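PDB 7KS4: phage terminase large subunit from Thermus phage P7426, which probably acts as the ATP-driven motor that moves viral DNA into empty capsids and as the nuclease that cuts it, the ATPase domain being the part modelled here. Local coordinates for residues A146-V151 with E169-V174; L111-D116 with A124-T129. All coordinates share one frame; numbering follows the deposited sequence.

Overall arrangement
Following the chain from the N terminus, strands 37-42 and 67-72 of the sheet come first; the chain then reaches strand 99-104 at the sheet's edge, and strand 109-115 turns back beside it. Contact 2 closes the hairpin between strands 109-115 and 126-136, with seven residues between its segments forming the turn. Strand 126-136 runs on beside strand 67-72, and strand 150-153 lies on the far side of 67-72. Contact 1 opens at residues 146-151, on the way into strand 150-153, and closes on helix 161-175 after 17 intervening residues. The two loops are in series, neither nested nor crossed. Their centres lie about 22 Å apart, and both reach the same mixed sheet: contact 2 ties its antiparallel border together, contact 1 packs a helix against its parallel part.

Contact 1: residues A146-V151 with E169-V174; sequences ATLDFV and EPTLSV
Thr147 and Leu148 run past Thr171 and Leu172 of helix 161-175 with CA atoms 5.3 Å apart for the first pair and 5.4 Å for the second, on the approach to strand 150-153. Leu172 carries most of the apolar packing, dividing it between its two methyls. The chi1 of Val151, 63°, puts CG1 between the backbone N and the carbonyl carbon, and this is the branch that meets Leu172 CD1, at 3.6 Å, the two side chains crossing at about a right angle. The other methyl, Leu172 CD2, comes down on the backbone, 3.7 Å from Leu148 O, and also lies 4.1 Å from Leu148 CB. Thr171 works beside it: its CB presses on the carbonyl oxygen of Ala146 at 3.1 Å, while its hydroxyl bonds to Ile168 O, three residues back in the helix. Leu148 runs alongside Thr171, pointing the same way, and brings CD1 to 4.1 Å from Thr171 OG1. At the exposed end, CG2 of Thr147 just reaches CG1 of Val174. Phe150 and Asp149 turn from the helix segment; Phe150 meets Trp178, and Asp149 OD2 accepts a hydrogen bond from Gln67 N and forms a salt bridge with Arg175. The helix thus packs on the start of strand 150-153, which carries the predicted Walker B motif, and on the loop leading into it, within a right-handed beta-alpha-beta crossover of a P-loop ATPase.

Contact 2: residues L111-D116 with A124-T129; sequences LVHHYD and AKRVAT
Arg126 reaches back across the hairpin to Tyr115 and His113, and its side chain can be followed atom by atom. Arg126 CB makes an off-centre CH-pi contact with the Tyr115 ring, 4.3 Å from the centroid. Arg126 CG lies 3.9 Å from His114 O, and Arg126 CD comes to 3.6 Å from His113 ND1. The chain runs extended to CD and then bends at chi3 (-69°), which places NE, the donor of a weak hydrogen bond to Tyr115 OH. CZ sits over the centre of the His113 ring and the guanidinium lies flat on the imidazole, planes 12° apart, with NH1 coming over CE1. Arg126 NH2 completes the grip with a hydrogen bond of 3.2 Å to Tyr115 OH, which lies in the guanidinium plane. The imidazole is held at both nitrogens: His113 ND1 pairs with Thr129 OG1 at 2.8 Å, at the ring's edge, and NE2 bonds to Gln102. In the backbone, His114 O takes two donors, Val127 N at 2.7 Å and Ala128 N at 3.2 Å, while His114 N bonds to Ala128 O. Toward the turn, Asp116 N binds Lys125 O, and Lys125 N returns a bond to Asp116 OD1 from above the carboxylate plane. Val127 and Ala128 facing His114 make a classic beta bulge, set in a beta hairpin at the antiparallel border of the ATPase sheet.

Contact 1: residues A146-V151 with E169-V174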
loop_
_atom_site.group_PDB
_atom_site.type_symbol
_atom_site.label_atom_id
_atom_site.label_comp_id
_atom_site.label_asym_id
_atom_site.label_seq_id
_atom_site.Cartn_x
_atom_site.Cartn_y
_atom_site.Cartn_z
ATOM N N ALA A 146 7.391 -14.276 7.324
ATOM C CA ALA A 146 7.551 -15.195 6.205
ATOM C C ALA A 146 8.347 -14.431 5.151
ATOM O O ALA A 146 8.377 -13.204 5.182
ATOM C CB ALA A 146 6.207 -15.649 5.657
ATOM N N THR A 147 8.988 -15.132 4.220
ATOM C CA THR A 147 9.855 -14.478 3.239
ATOM C C THR A 147 8.997 -13.683 2.266
ATOM O O THR A 147 8.442 -14.238 1.312
ATOM C CB THR A 147 10.707 -15.497 2.492
ATOM O OG1 THR A 147 9.892 -16.604 2.087
ATOM C CG2 THR A 147 11.855 -15.981 3.366
ATOM N N LEU A 148 8.919 -12.373 2.491
ATOM C CA LEU A 148 8.075 -11.479 1.711
ATOM C C LEU A 148 8.875 -10.773 0.628
ATOM O O LEU A 148 9.978 -10.277 0.871
ATOM C CB LEU A 148 7.424 -10.426 2.610
ATOM C CG LEU A 148 6.376 -10.924 3.601
ATOM C CD1 LEU A 148 5.849 -9.764 4.404
ATOM C CD2 LEU A 148 5.231 -11.638 2.898
ATOM N N ASP A 149 8.300 -10.717 -0.566
ATOM C CA ASP A 149 8.823 -9.863 -1.615
ATOM C C ASP A 149 8.249 -8.457 -1.558
ATOM O O ASP A 149 8.863 -7.526 -2.094
ATOM C CB ASP A 149 8.532 -10.486 -2.975
ATOM C CG ASP A 149 9.084 -11.876 -3.081
ATOM O OD1 ASP A 149 10.321 -11.990 -3.190
ATOM O OD2 ASP A 149 8.297 -12.846 -3.002
ATOM N N PHE A 150 7.088 -8.280 -0.934
ATOM C CA PHE A 150 6.509 -6.951 -0.822
ATOM C C PHE A 150 5.541 -6.933 0.348
ATOM O O PHE A 150 5.002 -7.966 0.751
ATOM C CB PHE A 150 5.808 -6.522 -2.119
ATOM C CG PHE A 150 4.586 -7.341 -2.468
ATOM C CD1 PHE A 150 3.309 -6.857 -2.198
ATOM C CD2 PHE A 150 4.709 -8.576 -3.089
ATOM C CE1 PHE A 150 2.175 -7.592 -2.527
ATOM C CE2 PHE A 150 3.568 -9.320 -3.433
ATOM C CZ PHE A 150 2.303 -8.822 -3.147
ATOM N N VAL A 151 5.317 -5.737 0.881
ATOM C CA VAL A 151 4.373 -5.563 1.977
ATOM C C VAL A 151 3.730 -4.198 1.839
ATOM O O VAL A 151 4.373 -3.232 1.417
ATOM C CB VAL A 151 5.049 -5.721 3.356
ATOM C CG1 VAL A 151 6.109 -4.645 3.565
ATOM C CG2 VAL A 151 4.014 -5.672 4.458
ATOM N N GLU A 169 10.049 -5.815 8.783
ATOM C CA GLU A 169 11.304 -5.427 8.143
ATOM C C GLU A 169 12.312 -6.565 8.027
ATOM O O GLU A 169 12.965 -6.664 6.974
ATOM C CB GLU A 169 11.921 -4.245 8.896
ATOM C CG GLU A 169 13.112 -3.592 8.187
ATOM C CD GLU A 169 14.428 -4.322 8.437
ATOM O OE1 GLU A 169 14.524 -5.053 9.448
ATOM O OE2 GLU A 169 15.364 -4.171 7.620
ATOM N N PRO A 170 12.513 -7.422 9.034
ATOM C CA PRO A 170 13.544 -8.464 8.885
ATOM C C PRO A 170 13.295 -9.390 7.711
ATOM O O PRO A 170 14.229 -9.691 6.959
ATOM C CB PRO A 170 13.489 -9.210 10.229
ATOM C CG PRO A 170 12.854 -8.235 11.187
ATOM C CD PRO A 170 11.872 -7.466 10.360
ATOM N N THR A 171 12.053 -9.843 7.525
ATOM C CA THR A 171 11.748 -10.755 6.428
ATOM C C THR A 171 11.926 -10.075 5.076
ATOM O O THR A 171 12.420 -10.691 4.126
ATOM C CB THR A 171 10.322 -11.286 6.570
ATOM O OG1 THR A 171 9.389 -10.224 6.341
ATOM C CG2 THR A 171 10.095 -11.866 7.961
ATOM N N LEU A 172 11.521 -8.809 4.967
ATOM C CA LEU A 172 11.690 -8.073 3.718
ATOM C C LEU A 172 13.149 -8.010 3.300
ATOM O O LEU A 172 13.486 -8.281 2.145
ATOM C CB LEU A 172 11.155 -6.655 3.866
ATOM C CG LEU A 172 9.741 -6.282 3.466
ATOM C CD1 LEU A 172 9.705 -4.764 3.493
ATOM C CD2 LEU A 172 9.327 -6.822 2.105
ATOM N N SER A 173 14.030 -7.610 4.219
ATOM C CA SER A 173 15.432 -7.420 3.866
ATOM C C SER A 173 16.045 -8.690 3.288
ATOM O O SER A 173 17.013 -8.616 2.523
ATOM C CB SER A 173 16.215 -6.963 5.093
ATOM O OG SER A 173 15.575 -5.855 5.698
ATOM N N VAL A 174 15.492 -9.854 3.633
ATOM C CA VAL A 174 16.002 -11.122 3.113
ATOM C C VAL A 174 15.983 -11.121 1.590
ATOM O O VAL A 174 17.028 -11.225 0.936
ATOM C CB VAL A 174 15.181 -12.295 3.672
ATOM C CG1 VAL A 174 15.584 -13.610 3.016
ATOM C CG2 VAL A 174 15.357 -12.374 5.157
#

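Contact 2: residues L111-D116 with A124-T129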
loop_
_atom_site.group_PDB
_atom_site.type_symbol
_atom_site.label_atom_id
_atom_site.label_comp_id
_atom_site.label_asym_id
_atom_site.label_seq_id
_atom_site.Cartn_x
_atom_site.Cartn_y
_atom_site.Cartn_z
ATOM N N LEU A 111 -4.240 -16.941 -3.512
ATOM C CA LEU A 111 -3.200 -17.667 -4.228
ATOM C C LEU A 111 -3.410 -17.520 -5.729
ATOM O O LEU A 111 -4.530 -17.686 -6.223
ATOM C CB LEU A 111 -3.212 -19.155 -3.852
ATOM C CG LEU A 111 -3.016 -19.470 -2.369
ATOM C CD1 LEU A 111 -3.124 -20.965 -2.142
ATOM C CD2 LEU A 111 -1.682 -18.954 -1.879
ATOM N N VAL A 112 -2.337 -17.224 -6.452
ATOM C CA VAL A 112 -2.361 -17.214 -7.909
ATOM C C VAL A 112 -1.412 -18.313 -8.372
ATOM O O VAL A 112 -0.187 -18.153 -8.329
ATOM C CB VAL A 112 -1.970 -15.852 -8.493
ATOM C CG1 VAL A 112 -2.066 -15.890 -10.003
ATOM C CG2 VAL A 112 -2.859 -14.751 -7.926
ATOM N N HIS A 113 -1.970 -19.434 -8.817
ATOM C CA HIS A 113 -1.163 -20.545 -9.297
ATOM C C HIS A 113 -0.773 -20.304 -10.750
ATOM O O HIS A 113 -1.627 -19.980 -11.580
ATOM C CB HIS A 113 -1.934 -21.859 -9.168
ATOM C CG HIS A 113 -2.373 -22.170 -7.770
ATOM N ND1 HIS A 113 -1.484 -22.447 -6.755
ATOM C CD2 HIS A 113 -3.610 -22.260 -7.224
ATOM C CE1 HIS A 113 -2.152 -22.685 -5.640
ATOM N NE2 HIS A 113 -3.444 -22.581 -5.898
ATOM N N HIS A 114 0.512 -20.477 -11.055
ATOM C CA HIS A 114 1.046 -20.304 -12.401
ATOM C C HIS A 114 1.429 -21.665 -12.965
ATOM O O HIS A 114 2.118 -22.444 -12.298
ATOM C CB HIS A 114 2.266 -19.384 -12.392
ATOM C CG HIS A 114 1.940 -17.965 -12.061
ATOM N ND1 HIS A 114 1.709 -17.016 -13.031
ATOM C CD2 HIS A 114 1.789 -17.338 -10.872
ATOM C CE1 HIS A 114 1.440 -15.859 -12.452
ATOM N NE2 HIS A 114 1.477 -16.028 -11.142
ATOM N N TYR A 115 1.003 -21.934 -14.195
ATOM C CA TYR A 115 1.187 -23.231 -14.828
ATOM C C TYR A 115 2.141 -23.125 -16.012
ATOM O O TYR A 115 2.509 -22.031 -16.454
ATOM C CB TYR A 115 -0.167 -23.800 -15.272
ATOM C CG TYR A 115 -1.039 -24.172 -14.099
ATOM C CD1 TYR A 115 -1.153 -25.491 -13.690
ATOM C CD2 TYR A 115 -1.721 -23.200 -13.378
ATOM C CE1 TYR A 115 -1.935 -25.838 -12.610
ATOM C CE2 TYR A 115 -2.510 -23.538 -12.299
ATOM C CZ TYR A 115 -2.610 -24.856 -11.914
ATOM O OH TYR A 115 -3.394 -25.205 -10.835
ATOM N N ASP A 116 2.533 -24.294 -16.526
ATOM C CA ASP A 116 3.465 -24.398 -17.641
ATOM C C ASP A 116 2.764 -24.364 -18.992
ATOM O O ASP A 116 3.418 -24.548 -20.025
ATOM C CB ASP A 116 4.286 -25.685 -17.515
ATOM C CG ASP A 116 3.475 -26.945 -17.822
ATOM O OD1 ASP A 116 2.226 -26.919 -17.716
ATOM O OD2 ASP A 116 4.099 -27.971 -18.165
ATOM N N ALA A 124 -1.502 -29.875 -17.683
ATOM C CA ALA A 124 -1.032 -28.626 -17.098
ATOM C C ALA A 124 -0.332 -28.896 -15.773
ATOM O O ALA A 124 -0.885 -29.559 -14.887
ATOM C CB ALA A 124 -2.199 -27.663 -16.904
ATOM N N LYS A 125 0.892 -28.393 -15.652
ATOM C CA LYS A 125 1.714 -28.559 -14.461
ATOM C C LYS A 125 1.874 -27.204 -13.789
ATOM O O LYS A 125 2.153 -26.204 -14.456
ATOM C CB LYS A 125 3.089 -29.143 -14.810
ATOM C CG LYS A 125 3.147 -30.668 -14.900
ATOM C CD LYS A 125 4.559 -31.145 -15.266
ATOM C CE LYS A 125 4.581 -32.600 -15.715
ATOM N NZ LYS A 125 3.801 -32.802 -16.966
ATOM N N ARG A 126 1.697 -27.181 -12.473
ATOM C CA ARG A 126 1.858 -25.966 -11.690
ATOM C C ARG A 126 3.348 -25.690 -11.497
ATOM O O ARG A 126 4.103 -26.570 -11.066
ATOM C CB ARG A 126 1.137 -26.133 -10.351
ATOM C CG ARG A 126 1.101 -24.921 -9.455
ATOM C CD ARG A 126 0.329 -25.237 -8.161
ATOM N NE ARG A 126 -1.107 -25.436 -8.386
ATOM C CZ ARG A 126 -1.989 -25.750 -7.434
ATOM N NH1 ARG A 126 -1.600 -25.911 -6.174
ATOM N NH2 ARG A 126 -3.272 -25.906 -7.742
ATOM N N VAL A 127 3.775 -24.476 -11.834
ATOM C CA VAL A 127 5.184 -24.122 -11.794
ATOM C C VAL A 127 5.501 -23.200 -10.628
ATOM O O VAL A 127 6.598 -23.282 -10.063
ATOM C CB VAL A 127 5.627 -23.475 -13.124
ATOM C CG1 VAL A 127 7.095 -23.062 -13.062
ATOM C CG2 VAL A 127 5.399 -24.421 -14.271
ATOM N N ALA A 128 4.580 -22.325 -10.256
ATOM C CA ALA A 128 4.828 -21.361 -9.197
ATOM C C ALA A 128 3.487 -20.906 -8.653
ATOM O O ALA A 128 2.463 -20.993 -9.332
ATOM C CB ALA A 128 5.645 -20.176 -9.709
ATOM N N THR A 129 3.504 -20.439 -7.410
ATOM C CA THR A 129 2.309 -19.917 -6.755
ATOM C C THR A 129 2.669 -18.601 -6.073
ATOM O O THR A 129 3.515 -18.573 -5.174
ATOM C CB THR A 129 1.747 -20.926 -5.752
ATOM O OG1 THR A 129 1.297 -22.092 -6.452
ATOM C CG2 THR A 129 0.572 -20.333 -4.979
#